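Local coordinates for putative N-acetylmuramoyl-L-alanine amidase (Enterococcus phage phiM1EF22, PDB 7D55), which forms the tetrameric cell binding domain of a phage lysin and probably directs the enzyme to the enterococcal cell wall, at residues 2-7 with 25-30; 6-11 with 70-75. All blocks are in the same frame, centred on the assembly; numbering follows the deposited sequence.

Interaction 1. Residues 2-7 with 25-30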
loop_
_atom_site.group_PDB
_atom_site.type_symbol
_atom_site.label_atom_id
_atom_site.label_comp_id
_atom_site.label_asym_id
_atom_site.label_seq_id
_atom_site.Cartn_x
_atom_site.Cartn_y
_atom_site.Cartn_z
ATOM N N TYR A 2 -4.830 8.761 -0.339
ATOM C CA TYR A 2 -5.923 8.290 -1.170
ATOM C C TYR A 2 -6.609 9.497 -1.782
ATOM O O TYR A 2 -6.644 10.576 -1.188
ATOM C CB TYR A 2 -6.946 7.541 -0.326
ATOM C CG TYR A 2 -6.381 6.315 0.337
ATOM C CD1 TYR A 2 -6.422 5.080 -0.297
ATOM C CD2 TYR A 2 -5.790 6.396 1.598
ATOM C CE1 TYR A 2 -5.894 3.958 0.302
ATOM C CE2 TYR A 2 -5.259 5.275 2.205
ATOM C CZ TYR A 2 -5.313 4.059 1.551
ATOM O OH TYR A 2 -4.792 2.934 2.147
ATOM N N CYS A 3 -7.175 9.305 -2.970
ATOM C CA CYS A 3 -8.062 10.323 -3.507
ATOM C C CYS A 3 -8.893 9.713 -4.619
ATOM O O CYS A 3 -8.566 8.648 -5.152
ATOM C CB CYS A 3 -7.299 11.557 -4.005
ATOM S SG CYS A 3 -6.199 11.293 -5.404
ATOM N N LEU A 4 -9.999 10.383 -4.927
ATOM C CA LEU A 4 -10.750 10.171 -6.154
ATOM C C LEU A 4 -10.576 11.403 -7.025
ATOM O O LEU A 4 -10.429 12.520 -6.521
ATOM C CB LEU A 4 -12.240 9.990 -5.861
ATOM C CG LEU A 4 -12.600 8.710 -5.097
ATOM C CD1 LEU A 4 -13.982 8.819 -4.447
ATOM C CD2 LEU A 4 -12.530 7.521 -6.046
ATOM N N TYR A 5 -10.594 11.200 -8.339
ATOM C CA TYR A 5 -10.478 12.316 -9.269
ATOM C C TYR A 5 -11.110 11.899 -10.585
ATOM O O TYR A 5 -11.449 10.733 -10.790
ATOM C CB TYR A 5 -9.015 12.757 -9.468
ATOM C CG TYR A 5 -8.127 11.716 -10.116
ATOM C CD1 TYR A 5 -7.532 10.714 -9.360
ATOM C CD2 TYR A 5 -7.871 11.746 -11.488
ATOM C CE1 TYR A 5 -6.707 9.763 -9.951
ATOM C CE2 TYR A 5 -7.037 10.801 -12.090
ATOM C CZ TYR A 5 -6.466 9.814 -11.315
ATOM O OH TYR A 5 -5.655 8.866 -11.904
ATOM N N GLU A 6 -11.266 12.865 -11.481
ATOM C CA GLU A 6 -11.779 12.585 -12.812
ATOM C C GLU A 6 -10.714 12.919 -13.846
ATOM O O GLU A 6 -9.931 13.852 -13.658
ATOM C CB GLU A 6 -13.032 13.417 -13.080
ATOM C CG GLU A 6 -14.223 12.959 -12.255
ATOM C CD GLU A 6 -15.411 13.892 -12.375
ATOM O OE1 GLU A 6 -15.855 14.436 -11.349
ATOM O OE2 GLU A 6 -15.905 14.086 -13.490
ATOM N N ARG A 7 -10.697 12.168 -14.947
ATOM C CA ARG A 7 -9.723 12.393 -16.007
ATOM C C ARG A 7 -10.304 11.908 -17.330
ATOM O O ARG A 7 -11.255 11.107 -17.344
ATOM C CB ARG A 7 -8.381 11.707 -15.692
ATOM C CG ARG A 7 -8.470 10.201 -15.541
ATOM C CD ARG A 7 -7.893 9.495 -16.759
ATOM N NE ARG A 7 -6.458 9.745 -16.867
ATOM C CZ ARG A 7 -5.846 10.287 -17.918
ATOM N NH1 ARG A 7 -6.535 10.637 -19.004
ATOM N NH2 ARG A 7 -4.526 10.467 -17.882
ATOM N N VAL A 25 -14.100 8.616 -13.442
ATOM C CA VAL A 25 -13.546 8.682 -12.100
ATOM C C VAL A 25 -12.412 7.677 -11.997
ATOM O O VAL A 25 -12.444 6.614 -12.632
ATOM C CB VAL A 25 -14.654 8.425 -11.062
ATOM C CG1 VAL A 25 -14.098 8.458 -9.651
ATOM C CG2 VAL A 25 -15.727 9.469 -11.204
ATOM N N MET A 26 -11.391 8.032 -11.223
ATOM C CA MET A 26 -10.266 7.169 -10.905
ATOM C C MET A 26 -10.043 7.210 -9.401
ATOM O O MET A 26 -10.383 8.190 -8.727
ATOM C CB MET A 26 -8.970 7.661 -11.569
ATOM C CG MET A 26 -9.017 7.783 -13.094
ATOM S SD MET A 26 -8.883 6.230 -14.008
ATOM C CE MET A 26 -7.206 5.735 -13.604
ATOM N N PHE A 27 -9.423 6.145 -8.901
ATOM C CA PHE A 27 -9.119 5.966 -7.488
ATOM C C PHE A 27 -7.616 5.777 -7.353
ATOM O O PHE A 27 -7.033 4.900 -7.997
ATOM C CB PHE A 27 -9.845 4.727 -6.951
ATOM C CG PHE A 27 -9.405 4.309 -5.582
ATOM C CD1 PHE A 27 -9.476 5.198 -4.518
ATOM C CD2 PHE A 27 -8.976 3.007 -5.344
ATOM C CE1 PHE A 27 -9.087 4.808 -3.247
ATOM C CE2 PHE A 27 -8.588 2.606 -4.080
ATOM C CZ PHE A 27 -8.652 3.510 -3.022
ATOM N N CYS A 28 -6.989 6.599 -6.523
ATOM C CA CYS A 28 -5.568 6.478 -6.228
ATOM C C CYS A 28 -5.414 6.032 -4.785
ATOM O O CYS A 28 -6.065 6.585 -3.894
ATOM C CB CYS A 28 -4.872 7.822 -6.421
ATOM S SG CYS A 28 -3.135 7.739 -5.995
ATOM N N ASN A 29 -4.563 5.030 -4.556
ATOM C CA ASN A 29 -4.310 4.519 -3.211
ATOM C C ASN A 29 -2.871 4.759 -2.762
ATOM O O ASN A 29 -2.398 4.104 -1.821
ATOM C CB ASN A 29 -4.660 3.030 -3.123
ATOM C CG ASN A 29 -3.900 2.201 -4.144
ATOM O OD1 ASN A 29 -2.933 2.676 -4.741
ATOM N ND2 ASN A 29 -4.350 0.972 -4.370
ATOM N N GLY A 30 -2.151 5.671 -3.422
ATOM C CA GLY A 30 -0.752 5.888 -3.114
ATOM C C GLY A 30 0.189 4.918 -3.788
ATOM O O GLY A 30 1.408 5.157 -3.792
#
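Met26 lays its side chain across the ring of Tyr5, its partner in an antiparallel hydrogen-bonded pair. Its CB sits over one face, offset toward the rim: Met26 CB is 3.3 Å from Tyr5 CZ and 25° off the ring normal, a CH-pi contact. A chi1 of -58° sets Met26 CG anti to the carbonyl carbon, near Tyr5 CZ and 3.5 Å from Arg7 CG; bends at chi2 and chi3 follow. At the tip, Met26 CE reaches Tyr5 OH at 3.9 Å. That hydroxyl is hydrogen-bonded to Glu76, so the methionine packs against a group already fixed from the helix side.

The backbones zip together at two pairs, Tyr5 with Met26 and Cys3 with Cys28, through four bonds. The Met26 N to Tyr5 O bond is the shortest at 2.7 Å; Cys28 N to Cys3 O is nearly straight, 176° at the hydrogen. Cys3 SG touches Cys28 CB at 3.9 Å, and the two cysteines form no disulfide.

On the other face, Leu4 CD2 lies 3.5 Å from Met26 O and also meets Phe27 CB and Val25 CG1. Farther along, Phe27 CZ comes to the edge of the Tyr2 ring. Met42 and Ile45 of helix 39-53 cover Leu4, while Leu75 of helix 71-78 covers Cys3 and Tyr5.

These two strands therefore form a central ribbon of the sheet with apolar packing on both faces: Leu4, Val25 and Phe27 turn their backbone groups outward to strands 59-60 and 33-36, and the phenol hydroxyl is satisfied by a carboxylate.

Interaction 2. Residues 6-11 with 70-75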
loop_
_atom_site.group_PDB
_atom_site.type_symbol
_atom_site.label_atom_id
_atom_site.label_comp_id
_atom_site.label_asym_id
_atom_site.label_seq_id
_atom_site.Cartn_x
_atom_site.Cartn_y
_atom_site.Cartn_z
ATOM N N GLU A 6 -11.266 12.865 -11.481
ATOM C CA GLU A 6 -11.779 12.585 -12.812
ATOM C C GLU A 6 -10.714 12.919 -13.846
ATOM O O GLU A 6 -9.931 13.852 -13.658
ATOM C CB GLU A 6 -13.032 13.417 -13.080
ATOM C CG GLU A 6 -14.223 12.959 -12.255
ATOM C CD GLU A 6 -15.411 13.892 -12.375
ATOM O OE1 GLU A 6 -15.855 14.436 -11.349
ATOM O OE2 GLU A 6 -15.905 14.086 -13.490
ATOM N N ARG A 7 -10.697 12.168 -14.947
ATOM C CA ARG A 7 -9.723 12.393 -16.007
ATOM C C ARG A 7 -10.304 11.908 -17.330
ATOM O O ARG A 7 -11.255 11.107 -17.344
ATOM C CB ARG A 7 -8.381 11.707 -15.692
ATOM C CG ARG A 7 -8.470 10.201 -15.541
ATOM C CD ARG A 7 -7.893 9.495 -16.759
ATOM N NE ARG A 7 -6.458 9.745 -16.867
ATOM C CZ ARG A 7 -5.846 10.287 -17.918
ATOM N NH1 ARG A 7 -6.535 10.637 -19.004
ATOM N NH2 ARG A 7 -4.526 10.467 -17.882
ATOM N N PRO A 8 -9.786 12.396 -18.461
ATOM C CA PRO A 8 -10.401 12.063 -19.755
ATOM C C PRO A 8 -10.176 10.618 -20.185
ATOM O O PRO A 8 -9.156 9.987 -19.876
ATOM C CB PRO A 8 -9.723 13.031 -20.733
ATOM C CG PRO A 8 -9.252 14.158 -19.877
ATOM C CD PRO A 8 -8.817 13.504 -18.591
ATOM N N ILE A 9 -11.135 10.121 -20.965
ATOM C CA ILE A 9 -11.104 8.771 -21.509
ATOM C C ILE A 9 -11.718 8.815 -22.900
ATOM O O ILE A 9 -12.610 9.622 -23.179
ATOM C CB ILE A 9 -11.836 7.758 -20.579
ATOM C CG1 ILE A 9 -11.688 6.330 -21.090
ATOM C CG2 ILE A 9 -13.313 8.098 -20.448
ATOM C CD1 ILE A 9 -12.119 5.284 -20.080
ATOM N N ASN A 10 -11.211 7.971 -23.788
ATOM C CA ASN A 10 -11.802 7.825 -25.111
ATOM C C ASN A 10 -13.012 6.905 -24.988
ATOM O O ASN A 10 -12.863 5.726 -24.658
ATOM C CB ASN A 10 -10.773 7.220 -26.062
ATOM C CG ASN A 10 -11.251 7.178 -27.508
ATOM O OD1 ASN A 10 -12.377 6.767 -27.796
ATOM N ND2 ASN A 10 -10.384 7.582 -28.427
ATOM N N SER A 11 -14.203 7.443 -25.258
ATOM C CA SER A 11 -15.434 6.679 -25.060
ATOM C C SER A 11 -15.587 5.528 -26.046
ATOM O O SER A 11 -16.346 4.586 -25.772
ATOM C CB SER A 11 -16.648 7.602 -25.162
ATOM O OG SER A 11 -16.769 8.145 -26.468
ATOM N N PRO A 70 -3.960 19.669 -16.117
ATOM C CA PRO A 70 -4.061 18.198 -16.049
ATOM C C PRO A 70 -3.191 17.577 -14.960
ATOM O O PRO A 70 -2.278 16.780 -15.224
ATOM C CB PRO A 70 -3.641 17.777 -17.463
ATOM C CG PRO A 70 -2.701 18.865 -17.917
ATOM C CD PRO A 70 -3.235 20.134 -17.320
ATOM N N TRP A 71 -3.512 17.906 -13.705
ATOM C CA TRP A 71 -2.714 17.422 -12.585
ATOM C C TRP A 71 -2.749 15.905 -12.479
ATOM O O TRP A 71 -1.822 15.299 -11.925
ATOM C CB TRP A 71 -3.223 18.062 -11.301
ATOM C CG TRP A 71 -2.824 19.487 -11.192
ATOM C CD1 TRP A 71 -3.581 20.589 -11.495
ATOM C CD2 TRP A 71 -1.549 19.974 -10.777
ATOM N NE1 TRP A 71 -2.850 21.739 -11.268
ATOM C CE2 TRP A 71 -1.601 21.383 -10.828
ATOM C CE3 TRP A 71 -0.368 19.356 -10.355
ATOM C CZ2 TRP A 71 -0.516 22.176 -10.481
ATOM C CZ3 TRP A 71 0.700 20.146 -10.005
ATOM C CH2 TRP A 71 0.623 21.540 -10.073
ATOM N N TYR A 72 -3.808 15.273 -12.989
ATOM C CA TYR A 72 -3.854 13.814 -13.009
ATOM C C TYR A 72 -2.673 13.212 -13.776
ATOM O O TYR A 72 -2.242 12.099 -13.457
ATOM C CB TYR A 72 -5.195 13.332 -13.556
ATOM C CG TYR A 72 -5.685 14.093 -14.757
ATOM C CD1 TYR A 72 -5.139 13.869 -16.025
ATOM C CD2 TYR A 72 -6.692 15.053 -14.634
ATOM C CE1 TYR A 72 -5.607 14.576 -17.141
ATOM C CE2 TYR A 72 -7.149 15.757 -15.726
ATOM C CZ TYR A 72 -6.602 15.523 -16.973
ATOM O OH TYR A 72 -7.083 16.240 -18.041
ATOM N N ASN A 73 -2.126 13.931 -14.770
ATOM C CA ASN A 73 -0.921 13.463 -15.458
ATOM C C ASN A 73 0.221 13.276 -14.471
ATOM O O ASN A 73 0.981 12.304 -14.559
ATOM C CB ASN A 73 -0.443 14.490 -16.488
ATOM C CG ASN A 73 -1.293 14.541 -17.737
ATOM O OD1 ASN A 73 -2.128 13.674 -17.981
ATOM N ND2 ASN A 73 -1.060 15.573 -18.559
ATOM N N ARG A 74 0.380 14.230 -13.550
ATOM C CA ARG A 74 1.449 14.158 -12.563
ATOM C C ARG A 74 1.198 13.039 -11.564
ATOM O O ARG A 74 2.121 12.286 -11.221
ATOM C CB ARG A 74 1.564 15.493 -11.829
ATOM C CG ARG A 74 1.734 16.698 -12.746
ATOM C CD ARG A 74 2.990 16.583 -13.591
ATOM N NE ARG A 74 3.172 17.746 -14.452
ATOM C CZ ARG A 74 4.147 17.870 -15.345
ATOM N NH1 ARG A 74 5.030 16.888 -15.504
ATOM N NH2 ARG A 74 4.238 18.967 -16.082
ATOM N N LEU A 75 -0.040 12.910 -11.088
ATOM C CA LEU A 75 -0.343 11.858 -10.125
ATOM C C LEU A 75 -0.093 10.484 -10.728
ATOM O O LEU A 75 0.499 9.609 -10.079
ATOM C CB LEU A 75 -1.794 11.974 -9.661
ATOM C CG LEU A 75 -2.239 10.864 -8.708
ATOM C CD1 LEU A 75 -1.294 10.836 -7.508
ATOM C CD2 LEU A 75 -3.674 11.102 -8.287
#
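Packing of a helix against a strand brings Tyr72 onto Arg7 and Pro8, where the first turn of helix 71-78 crosses the latter half of strand 3-9 on one face of the sheet. The local axes are 9.4 Å apart and run at 96° to each other, and the Tyr72 ring lies between them.

That ring is sandwiched. Arg7 CB stands over one face, 3.7 Å from Tyr72 CG and 15° off the ring normal, a CH-pi contact; Pro70 CA lies against the opposite face. With chi1 at 43°, Tyr72 CG lies between its own backbone N and carbonyl carbon, and it is this atom that Arg7 CB approaches most closely. The ring's far end crosses Pro8 at about a right angle, with Pro8 CD 3.4 Å from Tyr72 CZ and close to the hydroxyl oxygen as well. Glu6 O also approaches the ring, 3.6 Å from Tyr72 CD2, without a hydrogen bond.

The Arg7 guanidinium turns back beside the helix. Tyr72 CD1 lies over one of its faces, toward the rim, but the two planes are well away from parallel, so this is no parallel stack. Arg7 NH1 donates to Pro8 O at 2.8 Å, in the carbonyl plane on a lone pair. Arg7 NH2 makes a salt bridge with Glu76, one turn farther along the helix, and has Lys87 NZ nearby.

No hydrogen bond spans the two segments; apolar and CH-pi contact carries the join. All three guanidinium nitrogens of the buried arginine nevertheless have hydrogen-bond partners, and Glu76 balances the arginine charge and probably also eases its repulsion with nearby Lys87.

In the fold
Strand 3-9 serves both contacts, whose centres are about 10 Å apart: interaction 1 pairs it edge to edge with strand 22-28, and interaction 2 lays helix 71-78 over the face that carries Cys3, Tyr5 and Arg7. Glu6 and Arg7 belong to both. The side chains form one continuous layer, with Tyr5 CE2 3.5 Å from Tyr72 CB and Cys3 SG 3.8 Å from Leu75 CD2, while Leu75 CD1 meets Cys28 SG at 3.9 Å. Glu76 ties the ends together by bonding both Tyr5 and Arg7. Ile48 of the third subunit packs on both Cys3 and Leu75, so this layer also borders a tetramer interface.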